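Local coordinates for hypothetical protein (Bacteroides caccae, PDB 4M8R) that is of unknown function but combines an Ig-like N-terminal domain with a WD40-like, probably beta-propeller, domain, at residues Lys215-Tyr220 and Phe246-Gly251; Val31-Asp36 and Asn75-Arg80; Asp116-Gly121 and Ile129-Ala134. All blocks are in the same frame, centred on the assembly; numbering follows the deposited sequence. Where two conformers were deposited one is given.

Contact 1: Lys215-Tyr220 and Phe246-Gly251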
# COMPACT_ATOMS: atom_id res chain seq x y z
N LYS A 215 19.82 -32.13 -16.66
CA LYS A 215 21.25 -32.19 -16.94
C LYS A 215 22.00 -31.09 -16.18
O LYS A 215 23.13 -31.30 -15.74
CB LYS A 215 21.51 -32.06 -18.45
CG LYS A 215 21.16 -30.69 -19.04
CD LYS A 215 20.96 -30.75 -20.55
CE LYS A 215 20.40 -29.43 -21.08
NZ LYS A 215 19.04 -29.12 -20.54
N GLY A 216 21.36 -29.93 -16.02
CA GLY A 216 21.97 -28.78 -15.36
C GLY A 216 21.11 -28.16 -14.28
O GLY A 216 20.08 -28.73 -13.87
N TYR A 217 21.53 -26.98 -13.83
CA TYR A 217 20.93 -26.33 -12.68
C TYR A 217 20.04 -25.15 -13.07
O TYR A 217 20.37 -24.40 -13.99
CB TYR A 217 22.03 -25.87 -11.71
CG TYR A 217 22.73 -27.03 -11.05
CD1 TYR A 217 22.22 -27.60 -9.90
CD2 TYR A 217 23.89 -27.57 -11.60
CE1 TYR A 217 22.84 -28.68 -9.29
CE2 TYR A 217 24.52 -28.65 -11.00
CZ TYR A 217 23.99 -29.20 -9.85
OH TYR A 217 24.60 -30.26 -9.24
N SER A 218 18.92 -25.01 -12.37
CA SER A 218 17.99 -23.91 -12.57
C SER A 218 17.68 -23.22 -11.25
O SER A 218 17.94 -23.77 -10.18
CB SER A 218 16.67 -24.41 -13.17
OG SER A 218 16.85 -24.87 -14.49
N LEU A 219 17.13 -22.02 -11.34
CA LEU A 219 16.77 -21.24 -10.16
C LEU A 219 15.30 -21.46 -9.83
O LEU A 219 14.45 -21.35 -10.71
CB LEU A 219 17.04 -19.76 -10.42
CG LEU A 219 16.84 -18.81 -9.25
CD1 LEU A 219 17.80 -19.13 -8.12
CD2 LEU A 219 17.02 -17.37 -9.72
N TYR A 220 15.02 -21.79 -8.58
CA TYR A 220 13.67 -22.12 -8.12
C TYR A 220 13.23 -21.20 -6.99
O TYR A 220 14.06 -20.73 -6.21
CB TYR A 220 13.62 -23.54 -7.56
CG TYR A 220 13.64 -24.66 -8.58
CD1 TYR A 220 14.80 -24.99 -9.26
CD2 TYR A 220 12.49 -25.42 -8.82
CE1 TYR A 220 14.82 -26.03 -10.18
CE2 TYR A 220 12.50 -26.46 -9.73
CZ TYR A 220 13.66 -26.76 -10.40
OH TYR A 220 13.66 -27.79 -11.31
N PHE A 246 22.06 -24.69 -16.59
CA PHE A 246 23.51 -24.51 -16.74
C PHE A 246 24.29 -25.52 -15.92
O PHE A 246 23.94 -25.81 -14.77
CB PHE A 246 23.91 -23.09 -16.35
CG PHE A 246 23.35 -22.04 -17.27
CD1 PHE A 246 23.90 -21.85 -18.54
CD2 PHE A 246 22.26 -21.27 -16.89
CE1 PHE A 246 23.38 -20.90 -19.40
CE2 PHE A 246 21.74 -20.31 -17.75
CZ PHE A 246 22.30 -20.13 -19.00
N GLU A 247 25.35 -26.05 -16.53
CA GLU A 247 26.30 -26.92 -15.83
C GLU A 247 27.25 -26.07 -15.00
O GLU A 247 27.44 -24.88 -15.27
CB GLU A 247 27.12 -27.76 -16.82
CG GLU A 247 26.70 -29.21 -16.93
CD GLU A 247 25.63 -29.44 -17.98
OE1 GLU A 247 24.47 -29.08 -17.72
OE2 GLU A 247 25.96 -29.98 -19.06
N LEU A 248 27.84 -26.70 -13.99
CA LEU A 248 28.91 -26.09 -13.22
C LEU A 248 30.16 -25.99 -14.09
O LEU A 248 30.33 -26.79 -15.01
CB LEU A 248 29.22 -26.92 -11.98
CG LEU A 248 28.13 -26.99 -10.92
CD1 LEU A 248 28.41 -28.11 -9.93
CD2 LEU A 248 28.00 -25.66 -10.21
N PRO A 249 31.05 -25.02 -13.80
CA PRO A 249 32.30 -24.96 -14.56
C PRO A 249 33.17 -26.19 -14.30
O PRO A 249 33.01 -26.85 -13.28
CB PRO A 249 32.98 -23.68 -14.03
CG PRO A 249 31.95 -22.96 -13.23
CD PRO A 249 30.98 -23.99 -12.75
N GLU A 250 34.08 -26.48 -15.24
CA GLU A 250 34.96 -27.65 -15.12
C GLU A 250 35.67 -27.69 -13.77
O GLU A 250 36.15 -26.66 -13.29
CB GLU A 250 36.01 -27.66 -16.23
CG GLU A 250 35.53 -28.27 -17.54
CD GLU A 250 36.68 -28.54 -18.50
OE1 GLU A 250 37.73 -27.88 -18.38
OE2 GLU A 250 36.52 -29.42 -19.37
N GLY A 251 35.71 -28.87 -13.16
CA GLY A 251 36.37 -29.08 -11.88
C GLY A 251 35.41 -29.12 -10.71
O GLY A 251 35.59 -29.90 -9.78
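Tyr217 and Phe246 form a single antiparallel hydrogen-bonded bridge, in which Tyr217 N donates to Phe246 O at 2.8 Å and Phe246 N donates to Tyr217 O at 3.1 Å. Both N-H groups aim almost straight at their acceptors, although Tyr217 N stands well above the plane of the Phe246 carbonyl, 42° out of it. In Tyr217, chi1 of -68° sets CG beside the backbone N, and Phe246 O lies at the ring edge, near its plane, 3.6 Å from CD2. One atom farther along, Tyr217 CE2 meets the branch point Leu248 CG at 4.0 Å, the two side chains crossing obliquely. Leu197 of strand 196-201 touches both of them, so an aromatic ring and a branched apolar chain suit this packing. Gly216 suits its place because a CB there would run into Phe246 O and Glu247 OE1. Glu247 starts out away from 215-220, but its chain bends at chi2 (89°), turning CD back, and OE1 comes within 3.5 Å of Gly216 CA. This carboxylate makes no ion pair with Lys215, whose NZ is 6.1 Å from Glu247 OE1. The chemistry therefore implies that two backbone bonds and apolar packing hold the loop against the start of strand 217-221 in the WD40-like domain, with at most a modest contribution from the opposite charges.

Contact 2: Val31-Asp36 and Asn75-Arg80. With PO4 (phosphate ion), chain F.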
# COMPACT_ATOMS: atom_id res chain seq x y z
N VAL A 31 -8.95 -31.86 17.37
CA VAL A 31 -10.41 -31.82 17.41
C VAL A 31 -10.96 -33.08 16.74
O VAL A 31 -10.43 -33.54 15.73
CB VAL A 31 -10.94 -30.56 16.71
CG1 VAL A 31 -12.41 -30.69 16.33
CG2 VAL A 31 -10.72 -29.35 17.61
N HIS A 32 -12.03 -33.64 17.31
CA HIS A 32 -12.59 -34.91 16.86
C HIS A 32 -13.91 -34.73 16.15
O HIS A 32 -14.78 -33.99 16.61
CB HIS A 32 -12.79 -35.84 18.04
CG HIS A 32 -11.53 -36.09 18.81
ND1 HIS A 32 -11.10 -35.26 19.82
CD2 HIS A 32 -10.60 -37.06 18.69
CE1 HIS A 32 -9.97 -35.72 20.31
NE2 HIS A 32 -9.64 -36.81 19.64
N ILE A 33 -14.04 -35.44 15.04
CA ILE A 33 -15.24 -35.43 14.24
C ILE A 33 -15.83 -36.83 14.24
O ILE A 33 -15.08 -37.80 14.13
CB ILE A 33 -14.92 -35.03 12.79
CG1 ILE A 33 -14.58 -33.55 12.73
CG2 ILE A 33 -16.08 -35.35 11.87
CD1 ILE A 33 -13.87 -33.16 11.45
N TYR A 34 -17.14 -36.92 14.37
CA TYR A 34 -17.82 -38.21 14.39
C TYR A 34 -18.98 -38.25 13.41
O TYR A 34 -19.43 -37.21 12.93
CB TYR A 34 -18.32 -38.54 15.81
CG TYR A 34 -19.30 -37.55 16.37
CD1 TYR A 34 -20.67 -37.69 16.16
CD2 TYR A 34 -18.87 -36.47 17.13
CE1 TYR A 34 -21.57 -36.79 16.69
CE2 TYR A 34 -19.76 -35.56 17.67
CZ TYR A 34 -21.12 -35.72 17.45
OH TYR A 34 -22.01 -34.82 17.97
N GLY A 35 -19.46 -39.45 13.12
CA GLY A 35 -20.58 -39.66 12.21
C GLY A 35 -20.51 -41.00 11.50
O GLY A 35 -19.53 -41.71 11.63
N ASP A 36 -21.56 -41.33 10.76
CA ASP A 36 -21.61 -42.57 9.98
C ASP A 36 -21.57 -42.23 8.49
O ASP A 36 -22.30 -41.35 8.04
CB ASP A 36 -22.89 -43.35 10.30
CG ASP A 36 -23.02 -43.70 11.78
OD1 ASP A 36 -21.98 -43.98 12.42
OD2 ASP A 36 -24.16 -43.70 12.29
N ASN A 75 -16.02 -44.19 11.16
CA ASN A 75 -16.92 -43.57 12.13
C ASN A 75 -16.50 -42.16 12.56
O ASN A 75 -17.21 -41.50 13.31
CB ASN A 75 -17.11 -44.47 13.36
CG ASN A 75 -15.80 -44.97 13.94
OD1 ASN A 75 -14.80 -44.27 13.95
ND2 ASN A 75 -15.81 -46.21 14.43
N GLY A 76 -15.36 -41.69 12.08
CA GLY A 76 -14.90 -40.34 12.39
C GLY A 76 -13.44 -40.06 12.08
O GLY A 76 -12.75 -40.90 11.50
N MSE A 77 -12.97 -38.88 12.46
CA MSE A 77 -11.61 -38.45 12.14
C MSE A 77 -11.10 -37.45 13.14
O MSE A 77 -11.88 -36.76 13.78
CB MSE A 77 -11.54 -37.88 10.72
CG MSE A 77 -12.82 -37.19 10.23
SE MSE A 77 -12.92 -37.29 8.25
CE MSE A 77 -11.04 -36.93 7.84
N SER A 78 -9.78 -37.40 13.29
CA SER A 78 -9.12 -36.41 14.14
C SER A 78 -8.43 -35.37 13.26
O SER A 78 -7.73 -35.73 12.31
CB SER A 78 -8.06 -37.09 15.02
OG SER A 78 -8.63 -38.14 15.78
N ILE A 79 -8.62 -34.09 13.57
CA ILE A 79 -7.97 -33.02 12.83
C ILE A 79 -7.18 -32.13 13.78
O ILE A 79 -7.48 -32.08 14.97
CB ILE A 79 -8.98 -32.16 12.04
CG1 ILE A 79 -9.91 -31.39 12.98
CG2 ILE A 79 -9.79 -33.06 11.11
CD1 ILE A 79 -10.97 -30.59 12.26
N ARG A 80 -6.16 -31.46 13.25
CA ARG A 80 -5.33 -30.56 14.06
C ARG A 80 -5.75 -29.12 13.80
O ARG A 80 -5.96 -28.73 12.67
CB ARG A 80 -3.85 -30.75 13.73
CG ARG A 80 -2.93 -30.19 14.80
CD ARG A 80 -1.48 -30.59 14.59
NE ARG A 80 -1.24 -32.01 14.83
CZ ARG A 80 -1.14 -32.59 16.04
NH1 ARG A 80 -1.27 -31.87 17.16
NH2 ARG A 80 -0.92 -33.90 16.13
P PO4 F . -6.74 -38.91 19.26
O1 PO4 F . -7.74 -39.89 19.84
O2 PO4 F . -7.03 -37.52 19.77
O3 PO4 F . -5.34 -39.29 19.71
O4 PO4 F . -6.83 -38.96 17.75
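His32 and Ser78 stand beside each other on one face of an antiparallel strand pair, with Ser78 OG 3.7 Å from His32 CD2, and both reach a phosphate ion. The imidazole presents its edge, with the phosphorus in the ring plane: His32 NE2 donates to phosphate O2 at 2.7 Å, while Ser78 OG donates to O4 at 2.8 Å. Glu20 bonds to ND1 and so helps fix the ring's rotation. An alanine in place of His32 would probably leave phosphate O2 and the Glu20 carboxylate each without this mate. The other face is apolar. There Ile33 and selenomethionine Met77 lie side by side, pointing the same way, with Ile33 CB 4.0 Å from Met77 CG; the Ile33 and Ile79 side chains meet at a slant, CD1 to CD1 at 4.0 Å. Val44 of strand 43-50 packs on all three, as befits the core of an Ig-like domain. Gly76 suits its place because a CB would collide with Ile33 O, and its backbone angles also call for glycine. The chemistry divides the strand pair into an apolar side turned to the core and a polar side able to hold an anion, although this phosphate probably came from the crystallisation liquor.

Contact 3: Asp116-Gly121 and Ile129-Ala134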
# COMPACT_ATOMS: atom_id res chain seq x y z
N ASP A 116 8.61 -9.96 16.81
CA ASP A 116 9.94 -9.46 17.18
C ASP A 116 11.04 -10.42 16.72
O ASP A 116 10.90 -11.64 16.82
CB ASP A 116 10.06 -9.23 18.69
CG ASP A 116 9.96 -10.51 19.51
OD1 ASP A 116 8.92 -11.19 19.42
OD2 ASP A 116 10.92 -10.83 20.25
N PHE A 117 12.13 -9.85 16.20
CA PHE A 117 13.24 -10.66 15.71
C PHE A 117 14.04 -11.26 16.85
O PHE A 117 14.34 -10.59 17.82
CB PHE A 117 14.14 -9.83 14.79
CG PHE A 117 13.71 -9.86 13.36
CD1 PHE A 117 12.78 -8.95 12.88
CD2 PHE A 117 14.20 -10.83 12.49
CE1 PHE A 117 12.35 -8.99 11.57
CE2 PHE A 117 13.79 -10.87 11.17
CZ PHE A 117 12.86 -9.95 10.71
N ARG A 118 14.36 -12.54 16.72
CA ARG A 118 15.07 -13.30 17.74
C ARG A 118 16.24 -14.05 17.10
O ARG A 118 16.17 -14.44 15.93
CB ARG A 118 14.11 -14.29 18.41
CG ARG A 118 12.93 -13.60 19.08
CD ARG A 118 11.92 -14.57 19.67
NE ARG A 118 10.81 -13.84 20.27
CZ ARG A 118 9.75 -14.41 20.85
NH1 ARG A 118 9.64 -15.73 20.91
NH2 ARG A 118 8.79 -13.64 21.37
N LEU A 119 17.32 -14.22 17.85
CA LEU A 119 18.52 -14.86 17.34
C LEU A 119 18.57 -16.32 17.78
O LEU A 119 18.40 -16.62 18.97
CB LEU A 119 19.77 -14.12 17.83
CG LEU A 119 21.08 -14.52 17.18
CD1 LEU A 119 21.12 -14.12 15.71
CD2 LEU A 119 22.24 -13.88 17.94
N TYR A 120 18.81 -17.21 16.83
CA TYR A 120 18.84 -18.65 17.08
C TYR A 120 20.18 -19.23 16.66
O TYR A 120 20.71 -18.87 15.62
CB TYR A 120 17.72 -19.35 16.30
CG TYR A 120 16.33 -18.86 16.63
CD1 TYR A 120 15.81 -17.72 16.03
CD2 TYR A 120 15.54 -19.53 17.55
CE1 TYR A 120 14.54 -17.27 16.33
CE2 TYR A 120 14.26 -19.09 17.86
CZ TYR A 120 13.77 -17.95 17.25
OH TYR A 120 12.50 -17.51 17.55
N GLY A 121 20.71 -20.14 17.47
CA GLY A 121 21.97 -20.82 17.17
C GLY A 121 21.79 -22.31 16.93
O GLY A 121 20.91 -22.93 17.53
N ILE A 129 18.19 -26.60 17.71
CA ILE A 129 18.12 -25.17 17.47
C ILE A 129 17.85 -24.51 18.81
O ILE A 129 16.90 -24.88 19.49
CB ILE A 129 16.97 -24.80 16.52
CG1 ILE A 129 17.06 -25.59 15.21
CG2 ILE A 129 16.95 -23.30 16.24
CD1 ILE A 129 18.31 -25.30 14.41
N GLU A 130 18.67 -23.54 19.19
CA GLU A 130 18.53 -22.86 20.47
C GLU A 130 18.25 -21.38 20.27
O GLU A 130 18.89 -20.75 19.43
CB GLU A 130 19.81 -23.01 21.30
CG GLU A 130 20.03 -24.40 21.89
CD GLU A 130 21.27 -24.51 22.75
OE1 GLU A 130 22.07 -23.54 22.80
OE2 GLU A 130 21.45 -25.57 23.38
N ARG A 131 17.32 -20.83 21.05
CA ARG A 131 17.11 -19.39 21.04
C ARG A 131 18.20 -18.72 21.86
O ARG A 131 18.24 -18.88 23.08
CB ARG A 131 15.75 -19.03 21.61
CG ARG A 131 15.44 -17.54 21.54
CD ARG A 131 14.01 -17.26 21.95
NE ARG A 131 13.80 -17.58 23.36
CZ ARG A 131 12.66 -18.00 23.89
NH1 ARG A 131 11.58 -18.18 23.13
NH2 ARG A 131 12.60 -18.26 25.19
N ALA A 132 19.08 -17.99 21.20
CA ALA A 132 20.25 -17.39 21.85
C ALA A 132 19.95 -16.00 22.40
O ALA A 132 20.53 -15.60 23.40
CB ALA A 132 21.42 -17.32 20.87
N TYR A 133 19.07 -15.27 21.72
CA TYR A 133 18.71 -13.92 22.15
C TYR A 133 17.28 -13.57 21.77
O TYR A 133 16.81 -13.86 20.67
CB TYR A 133 19.66 -12.88 21.54
CG TYR A 133 19.23 -11.45 21.79
CD1 TYR A 133 19.59 -10.78 22.95
CD2 TYR A 133 18.44 -10.78 20.86
CE1 TYR A 133 19.19 -9.48 23.18
CE2 TYR A 133 18.02 -9.48 21.08
CZ TYR A 133 18.40 -8.83 22.24
OH TYR A 133 18.00 -7.54 22.46
N ALA A 134 16.58 -12.95 22.72
CA ALA A 134 15.31 -12.29 22.46
C ALA A 134 15.26 -11.10 23.39
O ALA A 134 15.83 -11.15 24.48
CB ALA A 134 14.15 -13.24 22.73
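Tyr120 CG lies anti to its carbonyl carbon (chi1 -59°) and Arg131 CG anti to its backbone N (chi1 -176°), torsions that set where each CG lies on the face of a beta hairpin these two residues share as a non-hydrogen-bonded pair. The ring's CE2 packs 4.0 Å from Arg131 CB, and Tyr120 CB touches Ile129 CG2, also at 4.0 Å. The aliphatic part of the arginine and the CG2 methyl of a beta-branched isoleucine suit a tyrosine here, whose ring also stacks on Phe181. The hairpin carries a classic beta bulge: Ala132 and Tyr133 both face Leu119, and Leu119 O accepts from Ala132 N at 2.7 Å and from Tyr133 N at 3.1 Å. Gripped by two donors, this carbonyl takes up the extra residue; pairing resumes at Tyr120 with Arg131, followed by the hydrogen-bonded pair Gly121 and Glu130. On the other face Leu119 CB packs against Tyr133 CB at 3.9 Å. Strand 118-123 also pairs with the C-terminal strand 419-422, consistent with the closure of a beta-propeller in which an early strand of the WD40-like domain and the C-terminal strand share a blade. Beyond the bulge, the extended chain of Arg118 runs past the small methyl of Ala134, its CG 3.9 Å from Ala134 CB. Its guanidinium comes close to that of Arg131, the two planes nearly perpendicular. Asp116 probably offsets the repulsion between these like charges. Its OD2, approached on the syn side, accepts from Arg118 NE at 3.0 Å, in the guanidinium plane and almost perfectly straight at hydrogen (179°).

Along the chain the contacts come in series: contact 2, then contact 3, then contact 1, each closing before the next opens. Contact 2 belongs to the Ig-like N-terminal domain, its centre about 37 Å from that of contact 3 and about 48 Å from that of contact 1. Contacts 1 and 3 share the WD40-like domain but lie in different sheets, on opposite sides of the chain's centre, with centres about 35 Å apart. No two of them touch. Contact 3 is a hairpin, local in sequence, flanked by strands 419-422 and 143-145, whereas contacts 1 and 2 join segments 26 and 39 residues apart. The three thus lie in separate parts of an all-beta, two-domain chain.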